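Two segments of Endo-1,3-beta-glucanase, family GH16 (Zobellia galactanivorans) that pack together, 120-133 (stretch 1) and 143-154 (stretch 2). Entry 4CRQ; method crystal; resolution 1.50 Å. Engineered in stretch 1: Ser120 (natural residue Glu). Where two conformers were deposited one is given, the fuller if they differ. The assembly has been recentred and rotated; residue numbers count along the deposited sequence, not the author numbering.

Stretch 1 (120-133) SRINNALQTHGTIH
Stretch 2 (143-154) SYGDDVGVSDPG

Antiparallel β-strands alternate wide, hydrogen-bonded pairs with narrow, non-hydrogen-bonded ones, and this segment of a family GH16 glucanase illustrates the rule. Strands 127-133 and 143-149 run at 174° to one another, their axes approaching to 4.6 Å. In the wide pairs Thr128-Val148, Gly130-Asp146 and Ile132-Tyr144, CA atoms lie 5.4-5.7 Å apart and each N donates to the partner's O at 2.9-3.0 Å. In the narrow pairs Gln127-Gly149, His129-Asp147, Thr131-Gly145 and His133-Ser143, CA-CA distances fall to 3.9-4.4 Å, and CA-H groups face carbonyls, as with Gln127 CA and Val148 O at 3.0 Å. Extended phi/psi values prevail, such as -120/159 at His129 and -136/169 at Asp147. Beyond the ladder, Val150 N donates to Leu126 O at 2.9 Å. Earlier, a type II' turn spans Ile122 to Ala125, with Asn123 at 57/-130 and Asn124 at -108/21.

From Thr128-Val148 to His133-Ser143 the pairs alternate between faces of the sheet; at Gln127-Gly149 the directions diverge. His129 (chi1 m, chi2 -108°) lies beside Asp147 (chi1 p), whose CB sits 3.5 Å from the centroid of the His129 ring, over its face: a CH-π contact. On the same face Thr131 (chi1 -37°) meets Gly145, where a CB would clash with Thr131 CG2, and His133 CD2 reaches Ser143 CB at 3.2 Å. The other face carries Thr128 and Val148, both p, with Thr128 OG1 3.9 Å from Val148 CG1; further along, Ile132 CG1 (chi1 p, chi2 t) approaches Tyr144 CB (chi1 t) at 4.1 Å.

Outside the strands, Leu126 (m, t) brings CD2 to 3.8 Å from Pro153 CD, an apolar contact. Arg121, t through chi3, converges NE and NH2 on Ala125 O at 2.8 and 2.9 Å; these in-plane bonds leave a guanidinium face for Pro153 CG, 3.7 Å from Arg121 CZ.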

# COMPACT_ATOMS: atom_id res chain seq x y z
N SER A 120 5.10 -3.62 0.97
CA SER A 120 4.16 -4.73 1.22
C SER A 120 4.94 -5.80 2.00
O SER A 120 6.17 -5.88 1.92
CB SER A 120 3.51 -5.27 -0.06
OG SER A 120 4.49 -5.81 -0.91
N ARG A 121 4.21 -6.59 2.78
CA ARG A 121 4.81 -7.68 3.55
C ARG A 121 3.81 -8.81 3.62
O ARG A 121 2.61 -8.56 3.60
CB ARG A 121 5.17 -7.20 4.97
CG ARG A 121 5.88 -8.26 5.82
CD ARG A 121 5.90 -7.85 7.26
NE ARG A 121 6.59 -8.83 8.09
CZ ARG A 121 6.30 -9.09 9.36
NH1 ARG A 121 5.30 -8.43 9.97
NH2 ARG A 121 7.01 -10.00 10.01
N ILE A 122 4.31 -10.04 3.70
CA ILE A 122 3.42 -11.18 3.94
C ILE A 122 3.83 -12.00 5.16
O ILE A 122 5.05 -12.12 5.47
CB ILE A 122 3.30 -12.13 2.70
CG1 ILE A 122 4.70 -12.62 2.24
CG2 ILE A 122 2.52 -11.44 1.58
CD1 ILE A 122 4.67 -13.83 1.34
N ASN A 123 2.82 -12.54 5.83
CA ASN A 123 3.01 -13.58 6.86
C ASN A 123 3.96 -13.10 7.96
O ASN A 123 3.73 -12.02 8.48
CB ASN A 123 3.45 -14.91 6.19
CG ASN A 123 2.48 -15.38 5.12
OD1 ASN A 123 1.26 -15.17 5.25
ND2 ASN A 123 2.99 -15.99 4.06
N ASN A 124 4.98 -13.88 8.32
CA ASN A 124 5.95 -13.47 9.34
C ASN A 124 7.32 -13.10 8.76
O ASN A 124 8.33 -13.11 9.49
CB ASN A 124 6.13 -14.61 10.38
CG ASN A 124 4.89 -14.87 11.20
OD1 ASN A 124 4.43 -14.00 11.93
ND2 ASN A 124 4.33 -16.07 11.09
N ALA A 125 7.35 -12.78 7.45
CA ALA A 125 8.62 -12.54 6.73
C ALA A 125 9.44 -11.42 7.39
O ALA A 125 8.89 -10.40 7.81
CB ALA A 125 8.38 -12.22 5.26
N LEU A 126 10.75 -11.61 7.51
CA LEU A 126 11.58 -10.55 8.11
C LEU A 126 12.17 -9.64 7.01
O LEU A 126 13.35 -9.28 7.00
CB LEU A 126 12.60 -11.11 9.13
CG LEU A 126 12.01 -11.75 10.42
CD1 LEU A 126 13.15 -12.23 11.29
CD2 LEU A 126 11.05 -10.83 11.21
N GLN A 127 11.30 -9.28 6.08
CA GLN A 127 11.62 -8.43 4.96
C GLN A 127 10.36 -7.80 4.42
O GLN A 127 9.25 -8.31 4.63
CB GLN A 127 12.29 -9.23 3.85
CG GLN A 127 11.49 -10.44 3.41
CD GLN A 127 12.26 -11.37 2.52
OE1 GLN A 127 13.47 -11.24 2.32
NE2 GLN A 127 11.54 -12.34 1.98
N THR A 128 10.54 -6.70 3.72
CA THR A 128 9.42 -6.01 3.10
C THR A 128 9.79 -5.80 1.64
O THR A 128 10.97 -5.89 1.28
CB THR A 128 9.08 -4.67 3.77
OG1 THR A 128 10.22 -3.79 3.70
CG2 THR A 128 8.64 -4.86 5.26
N HIS A 129 8.78 -5.52 0.82
CA HIS A 129 8.95 -5.37 -0.63
C HIS A 129 8.56 -4.02 -1.16
O HIS A 129 7.79 -3.30 -0.53
CB HIS A 129 8.14 -6.44 -1.33
CG HIS A 129 8.56 -7.86 -1.00
ND1 HIS A 129 9.20 -8.64 -1.87
CD2 HIS A 129 8.41 -8.62 0.18
CE1 HIS A 129 9.45 -9.85 -1.31
NE2 HIS A 129 8.97 -9.83 -0.05
N GLY A 130 9.10 -3.71 -2.35
CA GLY A 130 8.85 -2.49 -3.12
C GLY A 130 8.76 -2.93 -4.56
O GLY A 130 9.69 -3.56 -5.07
N THR A 131 7.65 -2.60 -5.22
CA THR A 131 7.36 -3.13 -6.55
C THR A 131 6.59 -2.12 -7.40
O THR A 131 5.89 -1.25 -6.85
CB THR A 131 6.48 -4.43 -6.40
OG1 THR A 131 6.90 -5.20 -5.25
CG2 THR A 131 6.50 -5.36 -7.66
N ILE A 132 6.75 -2.21 -8.73
CA ILE A 132 5.83 -1.52 -9.66
C ILE A 132 5.12 -2.58 -10.51
O ILE A 132 5.70 -3.65 -10.79
CB ILE A 132 6.48 -0.43 -10.58
CG1 ILE A 132 7.72 -0.96 -11.34
CG2 ILE A 132 6.76 0.83 -9.75
CD1 ILE A 132 8.08 -0.12 -12.54
N HIS A 133 3.89 -2.28 -10.90
CA HIS A 133 3.10 -3.08 -11.85
C HIS A 133 2.61 -2.16 -12.92
O HIS A 133 2.17 -1.03 -12.62
CB HIS A 133 1.94 -3.80 -11.17
CG HIS A 133 2.37 -4.86 -10.16
ND1 HIS A 133 2.55 -4.58 -8.85
CD2 HIS A 133 2.63 -6.21 -10.31
CE1 HIS A 133 2.92 -5.71 -8.20
NE2 HIS A 133 2.97 -6.70 -9.10
N SER A 143 5.80 -6.53 -14.12
CA SER A 143 6.11 -6.19 -12.73
C SER A 143 7.62 -6.19 -12.52
O SER A 143 8.34 -6.88 -13.22
CB SER A 143 5.37 -7.09 -11.73
OG SER A 143 5.95 -8.37 -11.62
N TYR A 144 8.07 -5.40 -11.54
CA TYR A 144 9.48 -5.25 -11.19
C TYR A 144 9.54 -4.93 -9.71
O TYR A 144 8.99 -3.91 -9.28
CB TYR A 144 10.15 -4.14 -12.01
CG TYR A 144 11.65 -4.18 -11.87
CD1 TYR A 144 12.30 -3.62 -10.75
CD2 TYR A 144 12.44 -4.80 -12.86
CE1 TYR A 144 13.69 -3.68 -10.62
CE2 TYR A 144 13.83 -4.85 -12.73
CZ TYR A 144 14.42 -4.27 -11.59
OH TYR A 144 15.79 -4.32 -11.46
N GLY A 145 10.22 -5.77 -8.95
CA GLY A 145 10.29 -5.55 -7.51
C GLY A 145 11.55 -6.08 -6.88
O GLY A 145 12.34 -6.82 -7.51
N ASP A 146 11.75 -5.71 -5.61
CA ASP A 146 12.85 -6.23 -4.81
C ASP A 146 12.42 -6.18 -3.33
O ASP A 146 11.34 -5.65 -2.98
CB ASP A 146 14.16 -5.46 -5.11
CG ASP A 146 15.41 -6.30 -4.97
OD1 ASP A 146 15.40 -7.27 -4.18
OD2 ASP A 146 16.42 -6.01 -5.66
N ASP A 147 13.26 -6.72 -2.45
CA ASP A 147 12.95 -6.72 -1.02
C ASP A 147 14.16 -6.33 -0.22
O ASP A 147 15.27 -6.26 -0.75
CB ASP A 147 12.32 -8.07 -0.56
CG ASP A 147 13.15 -9.32 -0.92
OD1 ASP A 147 14.35 -9.23 -1.24
OD2 ASP A 147 12.58 -10.42 -0.86
N VAL A 148 13.95 -6.08 1.07
CA VAL A 148 15.01 -5.71 1.98
C VAL A 148 14.71 -6.34 3.33
O VAL A 148 13.54 -6.41 3.74
CB VAL A 148 15.18 -4.15 2.09
CG1 VAL A 148 13.93 -3.43 2.63
CG2 VAL A 148 16.43 -3.79 2.91
N GLY A 149 15.75 -6.78 4.03
CA GLY A 149 15.59 -7.34 5.37
C GLY A 149 15.16 -6.25 6.35
O GLY A 149 15.70 -5.15 6.32
N VAL A 150 14.18 -6.56 7.19
CA VAL A 150 13.71 -5.66 8.25
C VAL A 150 13.70 -6.55 9.50
O VAL A 150 12.82 -7.44 9.59
CB VAL A 150 12.33 -5.02 7.93
CG1 VAL A 150 11.83 -4.15 9.09
CG2 VAL A 150 12.37 -4.21 6.63
N SER A 151 14.63 -6.33 10.46
CA SER A 151 14.80 -7.19 11.66
C SER A 151 13.54 -7.37 12.53
O SER A 151 13.18 -8.51 12.93
CB SER A 151 15.94 -6.67 12.56
OG SER A 151 17.15 -6.42 11.84
N ASP A 152 12.88 -6.26 12.84
CA ASP A 152 11.67 -6.28 13.64
C ASP A 152 10.62 -5.38 13.00
O ASP A 152 10.53 -4.17 13.34
CB ASP A 152 11.90 -5.85 15.09
CG ASP A 152 10.68 -6.15 16.00
OD1 ASP A 152 9.55 -6.47 15.50
OD2 ASP A 152 10.84 -6.05 17.23
N PRO A 153 9.79 -5.94 12.10
CA PRO A 153 8.78 -5.10 11.43
C PRO A 153 7.68 -4.64 12.38
O PRO A 153 6.89 -3.76 12.03
CB PRO A 153 8.20 -6.04 10.37
CG PRO A 153 9.27 -6.99 10.11
CD PRO A 153 9.85 -7.28 11.48
N GLY A 154 7.64 -5.24 13.58
CA GLY A 154 6.71 -4.80 14.65
C GLY A 154 7.06 -3.48 15.30
O GLY A 154 6.20 -2.88 15.99